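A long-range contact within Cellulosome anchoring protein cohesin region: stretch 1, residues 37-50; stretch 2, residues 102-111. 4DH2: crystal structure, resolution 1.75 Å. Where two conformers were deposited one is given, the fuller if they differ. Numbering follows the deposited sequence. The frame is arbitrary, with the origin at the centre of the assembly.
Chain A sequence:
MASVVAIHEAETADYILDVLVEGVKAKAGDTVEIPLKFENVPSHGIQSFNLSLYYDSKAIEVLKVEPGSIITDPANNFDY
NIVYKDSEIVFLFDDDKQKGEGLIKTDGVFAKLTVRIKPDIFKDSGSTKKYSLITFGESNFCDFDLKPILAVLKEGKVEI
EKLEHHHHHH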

ATOM      1  N   LYS A  37       4.137  -2.079 -11.443  1.00 19.86           N
ATOM      2  CA  LYS A  37       5.585  -2.133 -11.499  1.00 22.15           C
ATOM      3  C   LYS A  37       6.211  -0.974 -10.765  1.00 19.33           C
ATOM      4  O   LYS A  37       5.607   0.077 -10.646  1.00 19.41           O
ATOM      5  CB  LYS A  37       6.081  -2.050 -12.949  1.00 24.09           C
ATOM      6  CG  LYS A  37       5.984  -3.345 -13.732  1.00 37.86           C
ATOM      7  CD  LYS A  37       6.662  -3.193 -15.092  1.00 50.99           C
ATOM      8  CE  LYS A  37       8.175  -3.080 -14.948  1.00 64.67           C
ATOM      9  NZ  LYS A  37       8.822  -2.266 -16.027  1.00 69.89           N
ATOM     10  N   PHE A  38       7.414  -1.216 -10.263  1.00 20.54           N
ATOM     11  CA  PHE A  38       8.314  -0.184  -9.809  1.00 20.06           C
ATOM     12  C   PHE A  38       9.451  -0.133 -10.806  1.00 18.51           C
ATOM     13  O   PHE A  38       9.983  -1.181 -11.214  1.00 22.48           O
ATOM     14  CB  PHE A  38       8.967  -0.535  -8.465  1.00 19.65           C
ATOM     15  CG  PHE A  38       8.044  -0.550  -7.287  1.00 15.42           C
ATOM     16  CD1 PHE A  38       6.792   0.072  -7.325  1.00 17.14           C
ATOM     17  CD2 PHE A  38       8.467  -1.148  -6.099  1.00 19.87           C
ATOM     18  CE1 PHE A  38       5.969   0.042  -6.227  1.00 17.55           C
ATOM     19  CE2 PHE A  38       7.643  -1.161  -4.985  1.00 20.08           C
ATOM     20  CZ  PHE A  38       6.394  -0.565  -5.057  1.00 15.21           C
ATOM     21  N   GLU A  39       9.836   1.079 -11.191  1.00 21.69           N
ATOM     22  CA  GLU A  39      11.012   1.292 -12.021  0.57 25.45           C
ATOM     23  C   GLU A  39      11.913   2.321 -11.359  1.00 26.76           C
ATOM     24  O   GLU A  39      11.432   3.187 -10.623  1.00 21.90           O
ATOM     25  CB  GLU A  39      10.604   1.772 -13.421  0.57 25.95           C
ATOM     26  CG  GLU A  39       9.897   0.720 -14.276  0.57 29.61           C
ATOM     27  CD  GLU A  39       9.475   1.244 -15.648  0.57 30.31           C
ATOM     28  OE1 GLU A  39       9.650   2.452 -15.927  0.57 29.58           O
ATOM     29  OE2 GLU A  39       8.954   0.440 -16.447  0.57 30.85           O
ATOM     30  N   ASN A  40      13.209   2.222 -11.626  1.00 24.33           N
ATOM     31  CA  ASN A  40      14.196   3.115 -11.025  1.00 25.97           C
ATOM     32  C   ASN A  40      14.187   3.030  -9.498  1.00 23.87           C
ATOM     33  O   ASN A  40      14.288   4.040  -8.804  1.00 24.70           O
ATOM     34  CB  ASN A  40      13.940   4.534 -11.498  1.00 24.88           C
ATOM     35  CG  ASN A  40      14.014   4.635 -13.005  1.00 26.50           C
ATOM     36  OD1 ASN A  40      14.996   4.183 -13.597  1.00 31.01           O
ATOM     37  ND2 ASN A  40      12.964   5.142 -13.629  1.00 29.97           N
ATOM     38  N   VAL A  41      14.050   1.818  -8.987  1.00 23.07           N
ATOM     39  CA  VAL A  41      14.134   1.590  -7.553  1.00 19.25           C
ATOM     40  C   VAL A  41      15.534   1.966  -7.052  1.00 21.34           C
ATOM     41  O   VAL A  41      16.528   1.523  -7.621  1.00 24.86           O
ATOM     42  CB  VAL A  41      13.826   0.120  -7.215  1.00 20.60           C
ATOM     43  CG1 VAL A  41      14.034  -0.150  -5.720  1.00 19.82           C
ATOM     44  CG2 VAL A  41      12.396  -0.239  -7.662  1.00 21.71           C
ATOM     45  N   PRO A  42      15.611   2.763  -5.974  1.00 20.54           N
ATOM     46  CA  PRO A  42      16.948   3.041  -5.425  1.00 26.02           C
ATOM     47  C   PRO A  42      17.672   1.759  -5.067  1.00 22.57           C
ATOM     48  O   PRO A  42      17.128   0.885  -4.382  1.00 20.78           O
ATOM     49  CB  PRO A  42      16.666   3.874  -4.172  1.00 21.21           C
ATOM     50  CG  PRO A  42      15.290   4.552  -4.472  1.00 22.65           C
ATOM     51  CD  PRO A  42      14.540   3.477  -5.256  1.00 22.89           C
ATOM     52  N   SER A  43      18.928   1.660  -5.483  1.00 24.02           N
ATOM     53  CA  SER A  43      19.684   0.454  -5.212  1.00 25.35           C
ATOM     54  C   SER A  43      19.912   0.232  -3.731  1.00 22.16           C
ATOM     55  O   SER A  43      20.145  -0.894  -3.314  1.00 25.33           O
ATOM     56  CB  SER A  43      21.024   0.501  -5.956  1.00 39.96           C
ATOM     57  OG  SER A  43      21.801   1.571  -5.488  1.00 41.61           O
ATOM     58  N   HIS A  44      19.861   1.279  -2.915  1.00 24.31           N
ATOM     59  CA  HIS A  44      20.056   1.050  -1.486  1.00 25.54           C
ATOM     60  C   HIS A  44      18.818   0.505  -0.781  1.00 28.21           C
ATOM     61  O   HIS A  44      18.905   0.042   0.360  1.00 24.60           O
ATOM     62  CB  HIS A  44      20.647   2.262  -0.766  1.00 25.52           C
ATOM     63  CG  HIS A  44      19.663   3.319  -0.363  1.00 22.99           C
ATOM     64  ND1 HIS A  44      19.150   4.234  -1.252  1.00 27.45           N
ATOM     65  CD2 HIS A  44      19.209   3.685   0.861  1.00 24.17           C
ATOM     66  CE1 HIS A  44      18.370   5.085  -0.600  1.00 23.25           C
ATOM     67  NE2 HIS A  44      18.391   4.772   0.683  1.00 22.68           N
ATOM     68  N   GLY A  45      17.686   0.529  -1.478  1.00 23.03           N
ATOM     69  CA  GLY A  45      16.561  -0.303  -1.099  1.00 20.87           C
ATOM     70  C   GLY A  45      15.409   0.357  -0.367  1.00 20.08           C
ATOM     71  O   GLY A  45      15.594   1.260   0.453  1.00 21.46           O
ATOM     72  N   ILE A  46      14.207  -0.135  -0.672  1.00 18.45           N
ATOM     73  CA  ILE A  46      12.980   0.193   0.040  1.00 14.15           C
ATOM     74  C   ILE A  46      12.787  -0.738   1.251  1.00 18.15           C
ATOM     75  O   ILE A  46      12.774  -1.969   1.123  1.00 19.22           O
ATOM     76  CB  ILE A  46      11.771   0.009  -0.881  1.00 13.10           C
ATOM     77  CG1 ILE A  46      11.939   0.846  -2.161  1.00 18.28           C
ATOM     78  CG2 ILE A  46      10.445   0.383  -0.184  1.00 16.76           C
ATOM     79  CD1 ILE A  46      11.031   0.400  -3.295  1.00 19.34           C
ATOM     80  N   GLN A  47      12.613  -0.125   2.410  1.00 15.91           N
ATOM     81  CA  GLN A  47      12.245  -0.819   3.642  1.00 18.94           C
ATOM     82  C   GLN A  47      10.749  -1.058   3.741  1.00 17.68           C
ATOM     83  O   GLN A  47      10.284  -2.140   4.161  1.00 16.45           O
ATOM     84  CB  GLN A  47      12.712   0.030   4.826  1.00 16.51           C
ATOM     85  CG  GLN A  47      12.109  -0.325   6.176  1.00 17.60           C
ATOM     86  CD  GLN A  47      12.684  -1.621   6.709  1.00 20.54           C
ATOM     87  OE1 GLN A  47      13.897  -1.792   6.759  1.00 21.18           O
ATOM     88  NE2 GLN A  47      11.817  -2.549   7.064  1.00 17.34           N
ATOM     89  N   SER A  48       9.964  -0.056   3.359  1.00 16.33           N
ATOM     90  CA  SER A  48       8.532  -0.170   3.524  1.00 14.09           C
ATOM     91  C   SER A  48       7.805   0.735   2.529  1.00 13.41           C
ATOM     92  O   SER A  48       8.307   1.813   2.179  1.00 15.34           O
ATOM     93  CB  SER A  48       8.128   0.237   4.927  1.00 15.44           C
ATOM     94  OG  SER A  48       6.714   0.202   5.102  1.00 18.36           O
ATOM     95  N   PHE A  49       6.621   0.306   2.119  1.00 16.30           N
ATOM     96  CA  PHE A  49       5.759   1.195   1.348  1.00 17.60           C
ATOM     97  C   PHE A  49       4.323   0.898   1.609  1.00 16.89           C
ATOM     98  O   PHE A  49       3.958  -0.213   2.006  1.00 15.55           O
ATOM     99  CB  PHE A  49       6.068   1.145  -0.157  1.00 16.21           C
ATOM    100  CG  PHE A  49       5.653  -0.149  -0.858  1.00 17.96           C
ATOM    101  CD1 PHE A  49       4.341  -0.377  -1.237  1.00 18.40           C
ATOM    102  CD2 PHE A  49       6.602  -1.110  -1.154  1.00 17.58           C
ATOM    103  CE1 PHE A  49       4.000  -1.533  -1.905  1.00 19.11           C
ATOM    104  CE2 PHE A  49       6.273  -2.260  -1.803  1.00 14.30           C
ATOM    105  CZ  PHE A  49       4.961  -2.482  -2.182  1.00 16.56           C
ATOM    106  N   ASN A  50       3.491   1.913   1.392  1.00 14.60           N
ATOM    107  CA  ASN A  50       2.059   1.817   1.599  1.00 16.12           C
ATOM    108  C   ASN A  50       1.490   2.635   0.450  1.00 15.68           C
ATOM    109  O   ASN A  50       1.846   3.821   0.286  1.00 16.18           O
ATOM    110  CB  ASN A  50       1.791   2.388   2.987  1.00 15.04           C
ATOM    111  CG  ASN A  50       0.335   2.365   3.445  1.00 17.47           C
ATOM    112  OD1 ASN A  50      -0.022   3.222   4.244  1.00 19.55           O
ATOM    113  ND2 ASN A  50      -0.483   1.402   3.007  1.00 17.21           N
TER
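Stretch 2 (102-111) GLIKTDGVFA

Stretch 2 runs antiparallel to stretch 1, and the register fixes this: CA of Lys 37 lies 4.2 Å from CA of Val 109, while further along CA of Ile 46 lies 4.9 Å from CA of Ile 104. Two reciprocal backbone pairs anchor the alignment. Phe 38 N donates to Gly 108 O (2.8 Å, 159°) and Gly 108 N to Phe 38 O (2.9 Å, 162°); Ile 46 N donates to Ile 104 O (2.8 Å, 169°) and Ile 104 N to Ile 46 O (2.9 Å, 159°), the latter pair forming a single bridge.

Between these anchors stretch 1 leaves the strand, with Asn 40 at phi/psi 59/41 and a type I turn from Pro 42 to Gly 45 closed by Gly 45 N to Pro 42 O at 3.0 Å. Asp 107 spans part of the gap. Its CB points sideways, but chi1 of -69° (m) and chi2 of 7° bring the carboxylate to the loop, where OD2 accepts from Asn 40 N (2.8 Å) and OD1 from Val 41 N (2.9 Å). One side chain thus serves two successive amides. Water 1 links the same loop to stretch 2, donating to Val 41 O at 2.7 Å and Lys 105 O at 2.9 Å.

Gly 45 has phi/psi 102/145, at which a CB would jam against the preceding carbonyl; an ideal CB would also lie 2.7 Å from Leu 103 CB. Without it, Gly 45 CA approaches Ile 104 O to 3.3 Å. The extended Lys 105 (m, t, t, t) passes the turn, its CG 3.4 Å from Ser 43 O and its CE 3.8 Å from His 44 O.

The aromatic side chains pack together. Phe 110 at chi1 79° (p) and Phe 38 at -69° (m) form an offset stack, with centroids 4.3 Å apart, planes at 18°, and Phe 38 CE1 only 3.2 Å from Phe 110 CD2. Phe 110 CB also sits over the Phe 38 face, 3.9 Å from the ring centroid and 12° off its normal. Phe 49, chi1 71° (p), points toward stretch 2; its CZ is 3.9 Å from Phe 110 CD1, with the planes at 85°. Ile 104, in m, t, places CD1 at the edge of the Phe 49 ring, 3.8 Å from CE2, while its CB lies 4.1 Å from Ile 46 CB.

On the face shared with Val 109, Lys 37 bends at chi3 (70°, p), and its NZ forms a salt bridge to Glu 39 OE2 at 2.7 Å; its CG packs 3.9 Å from Val 109 CG2.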

ATOM      1  N   GLY A 102      16.000  -7.758   3.486  1.00 22.29           N
ATOM      2  CA  GLY A 102      14.903  -8.003   2.578  1.00 20.84           C
ATOM      3  C   GLY A 102      14.357  -6.702   2.004  1.00 17.51           C
ATOM      4  O   GLY A 102      13.141  -6.566   1.816  1.00 22.91           O
ATOM      5  N   LEU A 103      15.251  -5.747   1.749  1.00 20.81           N
ATOM      6  CA  LEU A 103      14.839  -4.485   1.126  1.00 17.04           C
ATOM      7  C   LEU A 103      14.553  -4.711  -0.328  1.00 24.17           C
ATOM      8  O   LEU A 103      15.160  -5.581  -0.968  1.00 21.79           O
ATOM      9  CB  LEU A 103      15.952  -3.435   1.248  1.00 20.16           C
ATOM     10  CG  LEU A 103      16.488  -3.190   2.663  1.00 19.45           C
ATOM     11  CD1 LEU A 103      17.717  -2.282   2.642  1.00 22.28           C
ATOM     12  CD2 LEU A 103      15.391  -2.635   3.597  1.00 20.84           C
ATOM     13  N   ILE A 104      13.648  -3.919  -0.892  1.00 20.18           N
ATOM     14  CA  ILE A 104      13.400  -4.036  -2.319  1.00 17.30           C
ATOM     15  C   ILE A 104      14.381  -3.137  -3.069  1.00 22.52           C
ATOM     16  O   ILE A 104      14.371  -1.920  -2.877  1.00 22.35           O
ATOM     17  CB  ILE A 104      11.961  -3.668  -2.687  1.00 20.05           C
ATOM     18  CG1 ILE A 104      10.990  -4.625  -1.997  1.00 18.19           C
ATOM     19  CG2 ILE A 104      11.750  -3.725  -4.203  1.00 22.61           C
ATOM     20  CD1 ILE A 104       9.552  -4.217  -2.148  1.00 19.11           C
ATOM     21  N   LYS A 105      15.242  -3.757  -3.888  1.00 22.63           N
ATOM     22  CA  LYS A 105      16.338  -3.048  -4.567  1.00 22.03           C
ATOM     23  C   LYS A 105      16.299  -3.203  -6.076  1.00 28.78           C
ATOM     24  O   LYS A 105      17.171  -2.683  -6.780  1.00 32.27           O
ATOM     25  CB  LYS A 105      17.694  -3.576  -4.084  1.00 25.96           C
ATOM     26  CG  LYS A 105      17.940  -3.349  -2.609  1.00 25.98           C
ATOM     27  CD  LYS A 105      19.273  -3.974  -2.182  1.00 30.63           C
ATOM     28  CE  LYS A 105      19.652  -3.529  -0.798  1.00 30.75           C
ATOM     29  NZ  LYS A 105      20.907  -4.212  -0.299  1.00 38.20           N
ATOM     30  N   THR A 106      15.288  -3.919  -6.561  1.00 20.43           N
ATOM     31  CA  THR A 106      15.193  -4.335  -7.953  1.00 27.54           C
ATOM     32  C   THR A 106      13.922  -3.832  -8.642  1.00 27.45           C
ATOM     33  O   THR A 106      12.857  -3.838  -8.038  1.00 24.69           O
ATOM     34  CB  THR A 106      15.170  -5.861  -7.995  1.00 29.38           C
ATOM     35  OG1 THR A 106      16.365  -6.352  -7.381  1.00 34.18           O
ATOM     36  CG2 THR A 106      15.088  -6.362  -9.437  1.00 36.93           C
ATOM     37  N   ASP A 107      14.032  -3.425  -9.911  1.00 20.57           N
ATOM     38  CA  ASP A 107      12.879  -2.986 -10.690  1.00 22.71           C
ATOM     39  C   ASP A 107      12.045  -4.182 -11.121  1.00 26.33           C
ATOM     40  O   ASP A 107      12.573  -5.266 -11.348  1.00 26.55           O
ATOM     41  CB  ASP A 107      13.317  -2.267 -11.957  1.00 23.66           C
ATOM     42  CG  ASP A 107      13.954  -0.943 -11.692  1.00 30.47           C
ATOM     43  OD1 ASP A 107      14.172  -0.637 -10.508  1.00 29.50           O
ATOM     44  OD2 ASP A 107      14.244  -0.210 -12.672  1.00 30.58           O
ATOM     45  N   GLY A 108      10.755  -3.977 -11.300  1.00 25.84           N
ATOM     46  CA  GLY A 108       9.900  -5.053 -11.766  1.00 30.99           C
ATOM     47  C   GLY A 108       8.504  -4.999 -11.197  1.00 25.95           C
ATOM     48  O   GLY A 108       8.034  -3.955 -10.716  1.00 22.53           O
ATOM     49  N   VAL A 109       7.815  -6.133 -11.262  1.00 23.12           N
ATOM     50  CA  VAL A 109       6.429  -6.181 -10.834  1.00 24.34           C
ATOM     51  C   VAL A 109       6.353  -6.305  -9.317  1.00 23.42           C
ATOM     52  O   VAL A 109       6.956  -7.211  -8.732  1.00 27.72           O
ATOM     53  CB  VAL A 109       5.693  -7.376 -11.489  1.00 25.72           C
ATOM     54  CG1 VAL A 109       4.311  -7.540 -10.891  1.00 27.63           C
ATOM     55  CG2 VAL A 109       5.638  -7.175 -12.994  1.00 29.03           C
ATOM     56  N   PHE A 110       5.642  -5.372  -8.675  1.00 22.95           N
ATOM     57  CA  PHE A 110       5.468  -5.426  -7.222  1.00 20.71           C
ATOM     58  C   PHE A 110       4.152  -6.075  -6.813  1.00 25.05           C
ATOM     59  O   PHE A 110       4.018  -6.553  -5.678  1.00 22.21           O
ATOM     60  CB  PHE A 110       5.614  -4.031  -6.572  1.00 20.82           C
ATOM     61  CG  PHE A 110       4.391  -3.140  -6.697  1.00 19.38           C
ATOM     62  CD1 PHE A 110       3.390  -3.160  -5.740  1.00 20.78           C
ATOM     63  CD2 PHE A 110       4.291  -2.232  -7.737  1.00 17.64           C
ATOM     64  CE1 PHE A 110       2.308  -2.293  -5.830  1.00 25.24           C
ATOM     65  CE2 PHE A 110       3.231  -1.372  -7.829  1.00 21.06           C
ATOM     66  CZ  PHE A 110       2.223  -1.408  -6.878  1.00 21.99           C
ATOM     67  N   ALA A 111       3.182  -6.103  -7.718  1.00 27.18           N
ATOM     68  CA  ALA A 111       1.927  -6.792  -7.444  1.00 21.97           C
ATOM     69  C   ALA A 111       1.200  -7.061  -8.745  1.00 24.21           C
ATOM     70  O   ALA A 111       1.416  -6.374  -9.746  1.00 23.81           O
ATOM     71  CB  ALA A 111       1.077  -5.994  -6.515  1.00 21.96           C
TER
HETATM   72  O   HOH W   1      17.199  -0.719  -8.883  1.00 42.89           O